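Local coordinates for aerobactin synthase IucC (Klebsiella pneumoniae, PDB 6CN7), which probably catalyses the last step of aerobactin synthesis, the ATP-dependent joining of a second N6-acetyl-N6-hydroxylysine to the citryl intermediate of this siderophore, at residues 301-306 / 460-465; 311-316 / 410-415. The protein carries 5 engineered substitutions. All coordinates share one frame; numbering follows the deposited sequence.

Interaction 1: residues 301-306 / 460-465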
# COMPACT_ATOMS: atom_id res chain seq x y z
N SER A 301 -18.32 -4.64 29.64
CA SER A 301 -17.59 -3.77 30.56
C SER A 301 -18.50 -3.29 31.68
O SER A 301 -18.12 -3.33 32.86
CB SER A 301 -17.00 -2.58 29.80
OG SER A 301 -16.16 -3.01 28.75
N ARG A 302 -19.70 -2.84 31.34
CA ARG A 302 -20.63 -2.36 32.36
C ARG A 302 -20.93 -3.43 33.40
O ARG A 302 -21.14 -3.11 34.57
CB ARG A 302 -21.93 -1.88 31.70
N TRP A 303 -20.93 -4.70 32.99
CA TRP A 303 -21.22 -5.78 33.93
C TRP A 303 -20.03 -6.05 34.83
O TRP A 303 -20.18 -6.18 36.05
CB TRP A 303 -21.63 -7.04 33.17
CG TRP A 303 -22.07 -8.15 34.07
CD1 TRP A 303 -23.28 -8.28 34.68
CD2 TRP A 303 -21.29 -9.29 34.47
NE1 TRP A 303 -23.31 -9.43 35.44
CE2 TRP A 303 -22.10 -10.06 35.32
CE3 TRP A 303 -19.99 -9.72 34.19
CZ2 TRP A 303 -21.65 -11.25 35.90
CZ3 TRP A 303 -19.55 -10.90 34.77
CH2 TRP A 303 -20.38 -11.65 35.61
N LEU A 304 -18.83 -6.14 34.24
CA LEU A 304 -17.64 -6.40 35.05
C LEU A 304 -17.35 -5.24 36.00
O LEU A 304 -16.89 -5.46 37.12
CB LEU A 304 -16.44 -6.65 34.14
CG LEU A 304 -16.43 -7.99 33.40
CD1 LEU A 304 -15.29 -8.02 32.39
CD2 LEU A 304 -16.32 -9.16 34.37
N GLN A 305 -17.62 -4.01 35.57
CA GLN A 305 -17.45 -2.87 36.46
C GLN A 305 -18.34 -3.00 37.68
O GLN A 305 -17.92 -2.71 38.81
CB GLN A 305 -17.75 -1.57 35.71
CG GLN A 305 -16.66 -1.20 34.70
CD GLN A 305 -17.05 -0.02 33.82
OE1 GLN A 305 -18.22 0.17 33.51
NE2 GLN A 305 -16.06 0.76 33.42
N GLN A 306 -19.59 -3.45 37.49
CA GLN A 306 -20.48 -3.66 38.62
C GLN A 306 -20.00 -4.78 39.53
O GLN A 306 -20.17 -4.72 40.75
CB GLN A 306 -21.90 -3.96 38.12
N ASP A 460 -25.87 -15.62 36.72
CA ASP A 460 -27.21 -15.31 36.25
C ASP A 460 -27.38 -13.83 35.91
O ASP A 460 -28.25 -13.48 35.11
CB ASP A 460 -28.25 -15.72 37.30
CG ASP A 460 -28.34 -17.22 37.46
OD1 ASP A 460 -27.68 -17.95 36.69
OD2 ASP A 460 -29.09 -17.68 38.35
N SER A 461 -26.55 -12.96 36.49
CA SER A 461 -26.65 -11.52 36.25
C SER A 461 -26.14 -11.12 34.87
O SER A 461 -26.35 -9.97 34.46
CB SER A 461 -25.87 -10.76 37.32
OG SER A 461 -26.31 -11.12 38.62
N LEU A 462 -25.49 -12.02 34.15
CA LEU A 462 -24.87 -11.68 32.88
C LEU A 462 -25.94 -11.53 31.79
O LEU A 462 -26.78 -12.42 31.65
CB LEU A 462 -23.85 -12.75 32.48
CG LEU A 462 -22.98 -12.49 31.25
CD1 LEU A 462 -22.09 -11.27 31.44
CD2 LEU A 462 -22.13 -13.72 30.96
N PRO A 463 -25.94 -10.44 31.02
CA PRO A 463 -26.94 -10.31 29.96
C PRO A 463 -26.78 -11.38 28.89
O PRO A 463 -25.67 -11.78 28.54
CB PRO A 463 -26.68 -8.91 29.39
CG PRO A 463 -25.98 -8.18 30.48
CD PRO A 463 -25.16 -9.20 31.19
N GLN A 464 -27.92 -11.84 28.36
CA GLN A 464 -27.89 -12.79 27.25
C GLN A 464 -27.07 -12.25 26.09
O GLN A 464 -26.38 -13.01 25.40
CB GLN A 464 -29.31 -13.10 26.78
CG GLN A 464 -30.20 -13.73 27.85
CD GLN A 464 -29.67 -15.06 28.36
OE1 GLN A 464 -29.87 -15.40 29.53
NE2 GLN A 464 -29.01 -15.82 27.49
N GLU A 465 -27.13 -10.93 25.85
CA GLU A 465 -26.39 -10.33 24.75
C GLU A 465 -24.91 -10.68 24.80
O GLU A 465 -24.27 -10.80 23.75
CB GLU A 465 -26.58 -8.81 24.76
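Trp-303, on helix 291-310, and Leu-462, on the loop that leads into helix 464-467, bring the two backbones nearest to each other, with their CA atoms 7.0 Å apart. The helix meets the loop rather than a second helix: residues 461-463 pass the side of helix 291-310, the chain turning extended at Leu-462 and Pro-463, and Pro-463 takes the N-cap position just before helix 464-467. From the helix a single side chain bridges the gap. With CG anti to the backbone N (chi1 -175°), Trp-303 reaches out from its helix, and its indole lies against three consecutive residues. Leu-462, whose side chain crosses that of Trp-303 at about a right angle, sets its CD1 methyl over one face of the indole, 3.9 Å from the centroid of the six-membered ring and 19° off the normal, a CH-pi contact. Leu-462 CD1 is also 3.7 Å from Trp-303 CD2, where the two rings fuse. At the pyrrole edge, Ser-461 CB lies in the ring plane, 3.4 Å from Trp-303 NE1, while the carbonyl oxygen Ser-461 O is 3.2 Å from Trp-303 NE1 and stands obliquely to the ring. Pro-463 CD adds a contact 4.1 Å from Trp-303 CD1. Beyond the two segments, Leu-462 also packs on Leu-451 of strand 449-452, and Leu-304 on Met-449 of the same strand. The contact buries 173 Å² and is mostly apolar: with a methyl on an aromatic face and a proline carbon beside the indole, cohesion rests mainly on dispersion, and the Ser-461 side lies at the surface.

Interaction 2: residues 311-316 / 410-415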
# COMPACT_ATOMS: atom_id res chain seq x y z
N ASP A 311 -18.19 -6.87 44.61
CA ASP A 311 -17.43 -7.93 45.25
C ASP A 311 -16.36 -7.36 46.17
O ASP A 311 -15.51 -6.57 45.73
CB ASP A 311 -16.80 -8.83 44.19
CG ASP A 311 -16.14 -10.05 44.78
OD1 ASP A 311 -14.95 -9.95 45.16
OD2 ASP A 311 -16.80 -11.10 44.88
N ALA A 312 -16.38 -7.77 47.44
CA ALA A 312 -15.45 -7.22 48.41
C ALA A 312 -14.01 -7.63 48.11
O ALA A 312 -13.09 -6.82 48.24
CB ALA A 312 -15.84 -7.65 49.82
N THR A 313 -13.80 -8.89 47.72
CA THR A 313 -12.45 -9.35 47.39
C THR A 313 -11.86 -8.54 46.25
O THR A 313 -10.68 -8.18 46.27
CB THR A 313 -12.48 -10.84 47.04
OG1 THR A 313 -12.99 -11.58 48.16
CG2 THR A 313 -11.08 -11.34 46.70
N LEU A 314 -12.67 -8.24 45.23
CA LEU A 314 -12.19 -7.44 44.11
C LEU A 314 -12.12 -5.96 44.47
O LEU A 314 -11.23 -5.25 43.97
CB LEU A 314 -13.11 -7.65 42.90
CG LEU A 314 -13.20 -9.10 42.44
CD1 LEU A 314 -14.32 -9.29 41.44
CD2 LEU A 314 -11.87 -9.56 41.84
N LYS A 315 -13.03 -5.48 45.31
CA LYS A 315 -12.92 -4.11 45.82
C LYS A 315 -11.62 -3.92 46.59
O LYS A 315 -10.93 -2.91 46.41
CB LYS A 315 -14.13 -3.81 46.71
CG LYS A 315 -14.32 -2.35 47.09
CD LYS A 315 -15.65 -2.16 47.81
CE LYS A 315 -15.87 -0.73 48.27
NZ LYS A 315 -17.20 -0.56 48.93
N GLN A 316 -11.26 -4.89 47.43
CA GLN A 316 -10.07 -4.76 48.27
C GLN A 316 -8.79 -4.85 47.45
O GLN A 316 -7.77 -4.28 47.86
CB GLN A 316 -10.09 -5.83 49.36
CG GLN A 316 -11.20 -5.62 50.38
CD GLN A 316 -11.42 -6.83 51.27
OE1 GLN A 316 -10.81 -7.88 51.06
NE2 GLN A 316 -12.29 -6.70 52.25
N LEU A 410 -7.88 -11.98 39.38
CA LEU A 410 -8.18 -12.80 38.21
C LEU A 410 -8.63 -14.20 38.62
O LEU A 410 -9.57 -14.75 38.03
CB LEU A 410 -6.96 -12.87 37.30
CG LEU A 410 -6.53 -11.54 36.67
CD1 LEU A 410 -5.21 -11.71 35.93
CD2 LEU A 410 -7.60 -11.01 35.72
N TYR A 411 -7.97 -14.79 39.61
CA TYR A 411 -8.36 -16.13 40.05
C TYR A 411 -9.70 -16.10 40.77
O TYR A 411 -10.51 -17.02 40.62
CB TYR A 411 -7.27 -16.71 40.94
CG TYR A 411 -7.46 -18.17 41.28
CD1 TYR A 411 -7.56 -19.13 40.28
CD2 TYR A 411 -7.52 -18.60 42.60
CE1 TYR A 411 -7.73 -20.47 40.58
CE2 TYR A 411 -7.69 -19.93 42.91
CZ TYR A 411 -7.79 -20.86 41.90
OH TYR A 411 -7.96 -22.19 42.20
N HIS A 412 -9.94 -15.06 41.57
CA HIS A 412 -11.22 -14.93 42.25
C HIS A 412 -12.36 -14.73 41.25
O HIS A 412 -13.41 -15.37 41.37
CB HIS A 412 -11.17 -13.76 43.24
CG HIS A 412 -12.47 -13.48 43.93
ND1 HIS A 412 -13.02 -14.35 44.85
CD2 HIS A 412 -13.31 -12.43 43.84
CE1 HIS A 412 -14.16 -13.84 45.29
NE2 HIS A 412 -14.36 -12.68 44.70
N LEU A 413 -12.16 -13.85 40.27
CA LEU A 413 -13.16 -13.67 39.22
C LEU A 413 -13.53 -15.01 38.59
O LEU A 413 -14.71 -15.29 38.34
CB LEU A 413 -12.64 -12.70 38.17
CG LEU A 413 -13.58 -12.35 37.01
CD1 LEU A 413 -14.85 -11.68 37.52
CD2 LEU A 413 -12.88 -11.46 36.00
N LEU A 414 -12.53 -15.86 38.34
CA LEU A 414 -12.78 -17.15 37.70
C LEU A 414 -13.55 -18.09 38.62
O LEU A 414 -14.58 -18.65 38.22
CB LEU A 414 -11.46 -17.78 37.27
CG LEU A 414 -11.53 -19.24 36.78
CD1 LEU A 414 -12.43 -19.36 35.57
CD2 LEU A 414 -10.14 -19.77 36.47
N CYS A 415 -13.07 -18.28 39.84
CA CYS A 415 -13.64 -19.31 40.71
C CYS A 415 -15.03 -18.95 41.21
O CYS A 415 -15.85 -19.84 41.44
CB CYS A 415 -12.71 -19.58 41.88
SG CYS A 415 -11.09 -20.18 41.39
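A buried histidine-carboxylate pair, Asp-311 with His-412, joins the start of helix 312-317 to the long helix 395-417. Asp-311 and His-412 approach from opposite directions, the histidine with CG anti to its backbone N (chi1 176°), which carries the imidazole out toward the aspartate. His-412 NE2 gives a nearly straight hydrogen bond (170°) to Asp-311 OD2 at 2.9 Å. His-412 NE2 is also 2.8 Å from Asp-311 OD1, a bent, weak bond. The carboxylate is turned 50° from the imidazole plane. Asp-311 OD1 also accepts from Leu-314 N at 2.9 Å, the capping bond, through its anti lone pair, while Asp-311 OD2 is shared with Arg-416 in a salt bridge and with the hydroxyl of Tyr-417. Thr-313 covers one face of the His-412 imidazole, its CB 3.7 Å from the ring centroid, a CH-pi contact; its OG1 is bonded to His-523. At the ring edge Leu-314 CG touches His-412 CD2 at 3.6 Å. ND1 of His-412 is hydrogen-bonded to the Tyr-519 hydroxyl, so polar partners at both nitrogens restrict rotation of the ring. The arrangement is that of a helix N-cap aspartate, here between helices 291-310 and 312-317, whose carboxylate doubles as the partner of a histidine on another helix.

Overall arrangement
Both contacts join the IucA/IucC family region to the FhuF-like region, and helix 291-310 connects them: it carries residues 301-306 of interaction 1 and passes, at Asp-311, into helix 312-317 of interaction 2. Their centres are about 15 Å apart, on the same side of the chain's centre. Interaction 2 is nested within the chain loop that interaction 1 closes. They touch directly where Leu-304 CD2 packs on Leu-413 CD1 at 4.3 Å, and Phe-308, one turn further along helix 291-310, lies against both Leu-413 and Leu-314. A partly buried, indole-centred contact thus continues through leucine and phenylalanine packing into a buried polar network.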